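Local coordinates for lipopolysaccharide biosynthesis protein wbpB (Thermus thermophilus, PDB 3O9Z) that probably oxidises a nucleotide-linked sugar using NAD, on the way to 2,3-diacetamido-2,3-dideoxy-D-mannuronic acid, at residues A[193-207]-A[286-300]. Residues are numbered along the deposited sequence; the frame is centred on the assembly and turned at random.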
loop_
_atom_site.group_PDB
_atom_site.type_symbol
_atom_site.label_atom_id
_atom_site.label_comp_id
_atom_site.label_asym_id
_atom_site.label_seq_id
_atom_site.Cartn_x
_atom_site.Cartn_y
_atom_site.Cartn_z
ATOM N N ALA A 193 28.359 -19.506 -14.673
ATOM C CA ALA A 193 28.434 -19.117 -16.079
ATOM C C ALA A 193 29.725 -18.353 -16.336
ATOM O O ALA A 193 30.388 -18.536 -17.375
ATOM C CB ALA A 193 27.175 -18.288 -16.482
ATOM N N TRP A 194 30.056 -17.436 -15.441
ATOM C CA TRP A 194 31.304 -16.665 -15.538
ATOM C C TRP A 194 32.548 -17.563 -15.543
ATOM O O TRP A 194 33.458 -17.371 -16.371
ATOM C CB TRP A 194 31.338 -15.690 -14.353
ATOM C CG TRP A 194 32.513 -14.794 -14.223
ATOM C CD1 TRP A 194 32.956 -13.874 -15.138
ATOM C CD2 TRP A 194 33.297 -14.610 -13.037
ATOM N NE1 TRP A 194 34.008 -13.169 -14.589
ATOM C CE2 TRP A 194 34.208 -13.571 -13.293
ATOM C CE3 TRP A 194 33.276 -15.189 -11.765
ATOM C CZ2 TRP A 194 35.153 -13.156 -12.347
ATOM C CZ3 TRP A 194 34.202 -14.763 -10.813
ATOM C CH2 TRP A 194 35.128 -13.754 -11.116
ATOM N N LEU A 195 32.592 -18.562 -14.660
ATOM C CA LEU A 195 33.735 -19.466 -14.607
ATOM C C LEU A 195 33.735 -20.506 -15.727
ATOM O O LEU A 195 34.811 -20.819 -16.250
ATOM C CB LEU A 195 33.754 -20.201 -13.275
ATOM C CG LEU A 195 33.895 -19.328 -12.017
ATOM C CD1 LEU A 195 33.751 -20.221 -10.776
ATOM C CD2 LEU A 195 35.266 -18.619 -12.020
ATOM N N PHE A 196 32.571 -21.019 -16.085
ATOM C CA PHE A 196 32.487 -22.279 -16.829
ATOM C C PHE A 196 31.667 -22.222 -18.105
ATOM O O PHE A 196 31.523 -23.229 -18.806
ATOM C CB PHE A 196 31.961 -23.410 -15.945
ATOM C CG PHE A 196 32.753 -23.644 -14.692
ATOM C CD1 PHE A 196 34.102 -23.970 -14.763
ATOM C CD2 PHE A 196 32.154 -23.553 -13.446
ATOM C CE1 PHE A 196 34.833 -24.224 -13.599
ATOM C CE2 PHE A 196 32.848 -23.799 -12.293
ATOM C CZ PHE A 196 34.208 -24.128 -12.352
ATOM N N GLY A 197 31.107 -21.069 -18.434
ATOM C CA GLY A 197 30.343 -20.963 -19.675
ATOM C C GLY A 197 28.899 -21.391 -19.720
ATOM O O GLY A 197 28.210 -21.413 -18.704
ATOM N N ARG A 198 28.420 -21.723 -20.914
ATOM C CA ARG A 198 27.008 -21.881 -21.174
ATOM C C ARG A 198 26.562 -23.254 -20.689
ATOM O O ARG A 198 27.319 -24.247 -20.775
ATOM C CB ARG A 198 26.769 -21.807 -22.688
ATOM C CG ARG A 198 25.296 -21.845 -23.120
ATOM C CD ARG A 198 25.125 -22.004 -24.655
ATOM N NE ARG A 198 23.714 -22.071 -25.028
ATOM C CZ ARG A 198 22.958 -21.004 -25.274
ATOM N NH1 ARG A 198 23.475 -19.785 -25.203
ATOM N NH2 ARG A 198 21.681 -21.150 -25.598
ATOM N N ALA A 199 25.319 -23.349 -20.247
ATOM C CA ALA A 199 24.765 -24.606 -19.825
ATOM C C ALA A 199 24.222 -25.416 -20.997
ATOM O O ALA A 199 23.236 -25.045 -21.663
ATOM C CB ALA A 199 23.673 -24.400 -18.756
ATOM N N LEU A 200 24.829 -26.573 -21.212
ATOM C CA LEU A 200 24.353 -27.483 -22.253
ATOM C C LEU A 200 23.179 -28.324 -21.806
ATOM O O LEU A 200 22.356 -28.741 -22.614
ATOM C CB LEU A 200 25.538 -28.391 -22.633
ATOM C CG LEU A 200 26.865 -27.692 -22.946
ATOM C CD1 LEU A 200 27.890 -28.759 -23.346
ATOM C CD2 LEU A 200 26.685 -26.694 -24.092
ATOM N N HIS A 201 23.075 -28.584 -20.508
ATOM C CA HIS A 201 22.029 -29.441 -19.977
ATOM C C HIS A 201 21.721 -28.964 -18.572
ATOM O O HIS A 201 22.623 -28.619 -17.816
ATOM C CB HIS A 201 22.506 -30.903 -19.955
ATOM C CG HIS A 201 21.567 -31.855 -19.279
ATOM N ND1 HIS A 201 20.320 -32.165 -19.780
ATOM C CD2 HIS A 201 21.740 -32.647 -18.194
ATOM C CE1 HIS A 201 19.745 -33.069 -19.007
ATOM N NE2 HIS A 201 20.588 -33.380 -18.038
ATOM N N VAL A 202 20.437 -28.879 -18.245
ATOM C CA VAL A 202 20.023 -28.464 -16.902
ATOM C C VAL A 202 19.033 -29.466 -16.324
ATOM O O VAL A 202 18.149 -29.949 -17.060
ATOM C CB VAL A 202 19.263 -27.120 -16.971
ATOM C CG1 VAL A 202 18.788 -26.721 -15.559
ATOM C CG2 VAL A 202 20.175 -26.046 -17.510
ATOM N N GLU A 203 19.190 -29.843 -15.056
ATOM C CA GLU A 203 18.237 -30.716 -14.352
ATOM C C GLU A 203 17.860 -30.091 -13.015
ATOM O O GLU A 203 18.694 -29.471 -12.361
ATOM C CB GLU A 203 18.839 -32.086 -13.978
ATOM C CG GLU A 203 19.379 -32.815 -15.162
ATOM C CD GLU A 203 20.024 -34.140 -14.848
ATOM O OE1 GLU A 203 20.084 -34.623 -13.695
ATOM O OE2 GLU A 203 20.538 -34.715 -15.821
ATOM N N VAL A 204 16.630 -30.319 -12.564
ATOM C CA VAL A 204 16.247 -29.927 -11.213
ATOM C C VAL A 204 15.728 -31.163 -10.512
ATOM O O VAL A 204 14.926 -31.922 -11.113
ATOM C CB VAL A 204 15.260 -28.757 -11.214
ATOM C CG1 VAL A 204 13.981 -29.111 -11.969
ATOM C CG2 VAL A 204 14.903 -28.374 -9.792
ATOM N N HIS A 205 16.221 -31.411 -9.295
ATOM C CA HIS A 205 15.951 -32.648 -8.563
ATOM C C HIS A 205 15.043 -32.450 -7.352
ATOM O O HIS A 205 14.436 -33.410 -6.860
ATOM C CB HIS A 205 17.267 -33.259 -8.061
ATOM C CG HIS A 205 18.243 -33.545 -9.152
ATOM N ND1 HIS A 205 19.610 -33.516 -8.942
ATOM C CD2 HIS A 205 18.057 -33.854 -10.457
ATOM C CE1 HIS A 205 20.219 -33.789 -10.080
ATOM N NE2 HIS A 205 19.305 -34.004 -11.013
ATOM N N ALA A 206 14.993 -31.213 -6.860
ATOM C CA ALA A 206 14.200 -30.886 -5.649
ATOM C C ALA A 206 13.766 -29.459 -5.816
ATOM O O ALA A 206 14.520 -28.596 -6.251
ATOM C CB ALA A 206 15.025 -31.032 -4.354
ATOM N N ARG A 207 12.507 -29.183 -5.485
ATOM C CA ARG A 207 12.040 -27.807 -5.626
ATOM C C ARG A 207 10.879 -27.480 -4.704
ATOM O O ARG A 207 9.718 -27.655 -5.119
ATOM C CB ARG A 207 11.696 -27.497 -7.099
ATOM C CG ARG A 207 10.967 -26.183 -7.331
ATOM C CD ARG A 207 10.018 -26.397 -8.471
ATOM N NE ARG A 207 10.723 -26.108 -9.706
ATOM C CZ ARG A 207 10.727 -26.898 -10.773
ATOM N NH1 ARG A 207 10.079 -28.060 -10.763
ATOM N NH2 ARG A 207 11.383 -26.480 -11.845
ATOM N N GLU A 286 23.397 -15.265 -19.571
ATOM C CA GLU A 286 23.375 -16.712 -19.419
ATOM C C GLU A 286 22.733 -17.208 -18.123
ATOM O O GLU A 286 21.923 -18.121 -18.134
ATOM C CB GLU A 286 24.783 -17.264 -19.544
ATOM C CG GLU A 286 24.878 -18.788 -19.284
ATOM C CD GLU A 286 24.090 -19.687 -20.209
ATOM O OE1 GLU A 286 23.922 -20.890 -19.889
ATOM O OE2 GLU A 286 23.593 -19.237 -21.270
ATOM N N ALA A 287 23.069 -16.547 -17.015
ATOM C CA ALA A 287 22.462 -16.982 -15.755
ATOM C C ALA A 287 20.975 -16.704 -15.685
ATOM O O ALA A 287 20.225 -17.490 -15.163
ATOM C CB ALA A 287 23.170 -16.287 -14.596
ATOM N N ILE A 288 20.564 -15.617 -16.356
ATOM C CA ILE A 288 19.128 -15.391 -16.499
ATOM C C ILE A 288 18.361 -16.440 -17.327
ATOM O O ILE A 288 17.279 -16.887 -16.997
ATOM C CB ILE A 288 18.893 -13.939 -17.009
ATOM C CG1 ILE A 288 19.203 -12.952 -15.861
ATOM C CG2 ILE A 288 17.457 -13.738 -17.462
ATOM C CD1 ILE A 288 19.485 -11.572 -16.352
ATOM N N ARG A 289 19.051 -16.926 -18.365
ATOM C CA ARG A 289 18.474 -17.986 -19.180
ATOM C C ARG A 289 18.317 -19.286 -18.380
ATOM O O ARG A 289 17.277 -19.917 -18.398
ATOM C CB ARG A 289 19.345 -18.200 -20.421
ATOM C CG ARG A 289 18.789 -19.281 -21.307
ATOM C CD ARG A 289 19.782 -19.595 -22.441
ATOM N NE ARG A 289 20.952 -20.378 -21.997
ATOM C CZ ARG A 289 20.993 -21.702 -22.004
ATOM N NH1 ARG A 289 19.937 -22.414 -22.380
ATOM N NH2 ARG A 289 22.088 -22.292 -21.541
ATOM N N VAL A 290 19.350 -19.621 -17.600
ATOM C CA VAL A 290 19.278 -20.790 -16.732
ATOM C C VAL A 290 18.201 -20.707 -15.648
ATOM O O VAL A 290 17.348 -21.585 -15.467
ATOM C CB VAL A 290 20.633 -21.040 -16.045
ATOM C CG1 VAL A 290 20.531 -22.207 -15.075
ATOM C CG2 VAL A 290 21.717 -21.294 -17.082
ATOM N N ALA A 291 18.194 -19.560 -14.967
ATOM C CA ALA A 291 17.196 -19.374 -13.942
ATOM C C ALA A 291 15.770 -19.398 -14.476
ATOM O O ALA A 291 14.836 -19.963 -13.864
ATOM C CB ALA A 291 17.478 -18.096 -13.147
ATOM N N ALA A 292 15.611 -18.786 -15.650
ATOM C CA ALA A 292 14.261 -18.789 -16.228
ATOM C C ALA A 292 13.767 -20.189 -16.629
ATOM O O ALA A 292 12.610 -20.548 -16.354
ATOM C CB ALA A 292 14.223 -17.840 -17.443
ATOM N N LEU A 293 14.677 -20.995 -17.187
ATOM C CA LEU A 293 14.372 -22.394 -17.511
ATOM C C LEU A 293 13.866 -23.150 -16.300
ATOM O O LEU A 293 12.899 -23.921 -16.351
ATOM C CB LEU A 293 15.615 -23.104 -18.041
ATOM C CG LEU A 293 16.147 -22.849 -19.442
ATOM C CD1 LEU A 293 17.480 -23.552 -19.679
ATOM C CD2 LEU A 293 15.067 -23.342 -20.423
ATOM N N LEU A 294 14.561 -22.915 -15.183
ATOM C CA LEU A 294 14.254 -23.592 -13.936
ATOM C C LEU A 294 12.865 -23.298 -13.365
ATOM O O LEU A 294 12.384 -24.030 -12.491
ATOM C CB LEU A 294 15.349 -23.259 -12.917
ATOM C CG LEU A 294 16.664 -24.022 -13.086
ATOM C CD1 LEU A 294 17.762 -23.451 -12.166
ATOM C CD2 LEU A 294 16.411 -25.524 -12.784
ATOM N N ARG A 295 12.202 -22.222 -13.802
ATOM C CA ARG A 295 10.832 -22.002 -13.318
ATOM C C ARG A 295 9.818 -23.042 -13.745
ATOM O O ARG A 295 8.822 -23.280 -13.066
ATOM C CB ARG A 295 10.299 -20.608 -13.698
ATOM C CG ARG A 295 11.173 -19.505 -13.169
ATOM C CD ARG A 295 10.736 -18.088 -13.596
ATOM N NE ARG A 295 11.827 -17.233 -13.220
ATOM C CZ ARG A 295 12.403 -16.323 -14.001
ATOM N NH1 ARG A 295 11.875 -16.047 -15.220
ATOM N NH2 ARG A 295 13.460 -15.660 -13.592
ATOM N N THR A 296 10.042 -23.635 -14.912
ATOM C CA THR A 296 9.060 -24.561 -15.447
ATOM C C THR A 296 9.676 -25.913 -15.762
ATOM O O THR A 296 8.959 -26.836 -16.145
ATOM C CB THR A 296 8.423 -24.011 -16.735
ATOM O OG1 THR A 296 9.450 -23.619 -17.645
ATOM C CG2 THR A 296 7.531 -22.809 -16.406
ATOM N N LEU A 297 10.995 -26.051 -15.627
ATOM C CA LEU A 297 11.585 -27.362 -15.918
ATOM C C LEU A 297 10.969 -28.445 -15.009
ATOM O O LEU A 297 10.975 -28.330 -13.787
ATOM C CB LEU A 297 13.103 -27.292 -15.704
ATOM C CG LEU A 297 13.848 -28.556 -16.129
ATOM C CD1 LEU A 297 13.779 -28.702 -17.667
ATOM C CD2 LEU A 297 15.277 -28.343 -15.651
ATOM N N PRO A 298 10.472 -29.554 -15.600
ATOM C CA PRO A 298 10.002 -30.628 -14.746
ATOM C C PRO A 298 11.107 -31.238 -13.900
ATOM O O PRO A 298 12.252 -31.353 -14.365
ATOM C CB PRO A 298 9.448 -31.663 -15.735
ATOM C CG PRO A 298 9.141 -30.860 -16.979
ATOM C CD PRO A 298 10.226 -29.813 -17.031
ATOM N N LEU A 299 10.735 -31.618 -12.688
ATOM C CA LEU A 299 11.582 -32.408 -11.807
ATOM C C LEU A 299 12.005 -33.712 -12.461
ATOM O O LEU A 299 11.241 -34.387 -13.168
ATOM C CB LEU A 299 10.883 -32.706 -10.481
ATOM C CG LEU A 299 10.790 -31.548 -9.493
ATOM C CD1 LEU A 299 9.774 -31.869 -8.385
ATOM C CD2 LEU A 299 12.146 -31.247 -8.850
ATOM N N SER A 300 13.267 -34.065 -12.261
ATOM C CA SER A 300 13.715 -35.381 -12.667
ATOM C C SER A 300 14.435 -36.122 -11.549
ATOM O O SER A 300 14.852 -35.531 -10.549
ATOM C CB SER A 300 14.619 -35.239 -13.876
ATOM O OG SER A 300 15.800 -34.518 -13.561
HETATM O O HOH W 1 25.578 -21.435 -17.453
HETATM O O HOH W 2 20.525 -25.320 -22.542
HETATM O O HOH W 3 14.961 -31.906 -14.423
HETATM O O HOH W 4 13.289 -24.170 -9.763
#
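The backbone of Ala199 is gripped through both its N-H and its C=O by Glu286 and Arg289, which are salt-bridged to each other about one helical turn apart, and the three show how a side-chain ion pair can dock a helix onto an edge strand. Arg289 holds the carboxylate side-on, NE to OE2 and NH2 to OE1, and the same NH2 reaches a lone pair of Ala199 O at 3.0 Å. In return Ala199 N donates to Glu286 OE1 (2.9 Å), nearly straight but from above the carboxylate plane. Water 1 links Glu286 OE1 to Gly197 O, and water 2 joins Arg289 NH1 to Ala199 O. Over this pair lies the guanidinium of Arg198, carried out on an extended chain and stacked flat on that of Arg289, the planes only 7° apart; the nearby Glu286 carboxylate probably offsets the like charges.

At the far end the donor comes from the strand: Arg207, its chain bent at chi2 and chi3 (-89°), brings NH2 to two backbone carbonyls, Leu294 O and Leu297 O, each at 2.7 Å and near the guanidinium plane. Water 4 connects its NE to Leu294 O as well. Beyond the turn, Ser300 N bonds to Val204 O (2.9 Å), while water 3 bridges Val204 N, Pro298 O and Ser300 OG.

Between these polar ends the contact is aliphatic. Leu294 CD2 touches both Val202 CG1 and Val204 CB (3.8 Å each), and Leu297 CD2 lies against CG1 of both valines. Leu299 CD2 comes up to the backbone at His205 and Ala206.

The axis of residues 286-294 crosses that of strand 201-207 at -43°, the last long helix packing against an outermost strand of the six-stranded mixed sheet of the C-terminal alpha/beta domain in the Gfo/Idh/MocA oxidoreductase fold.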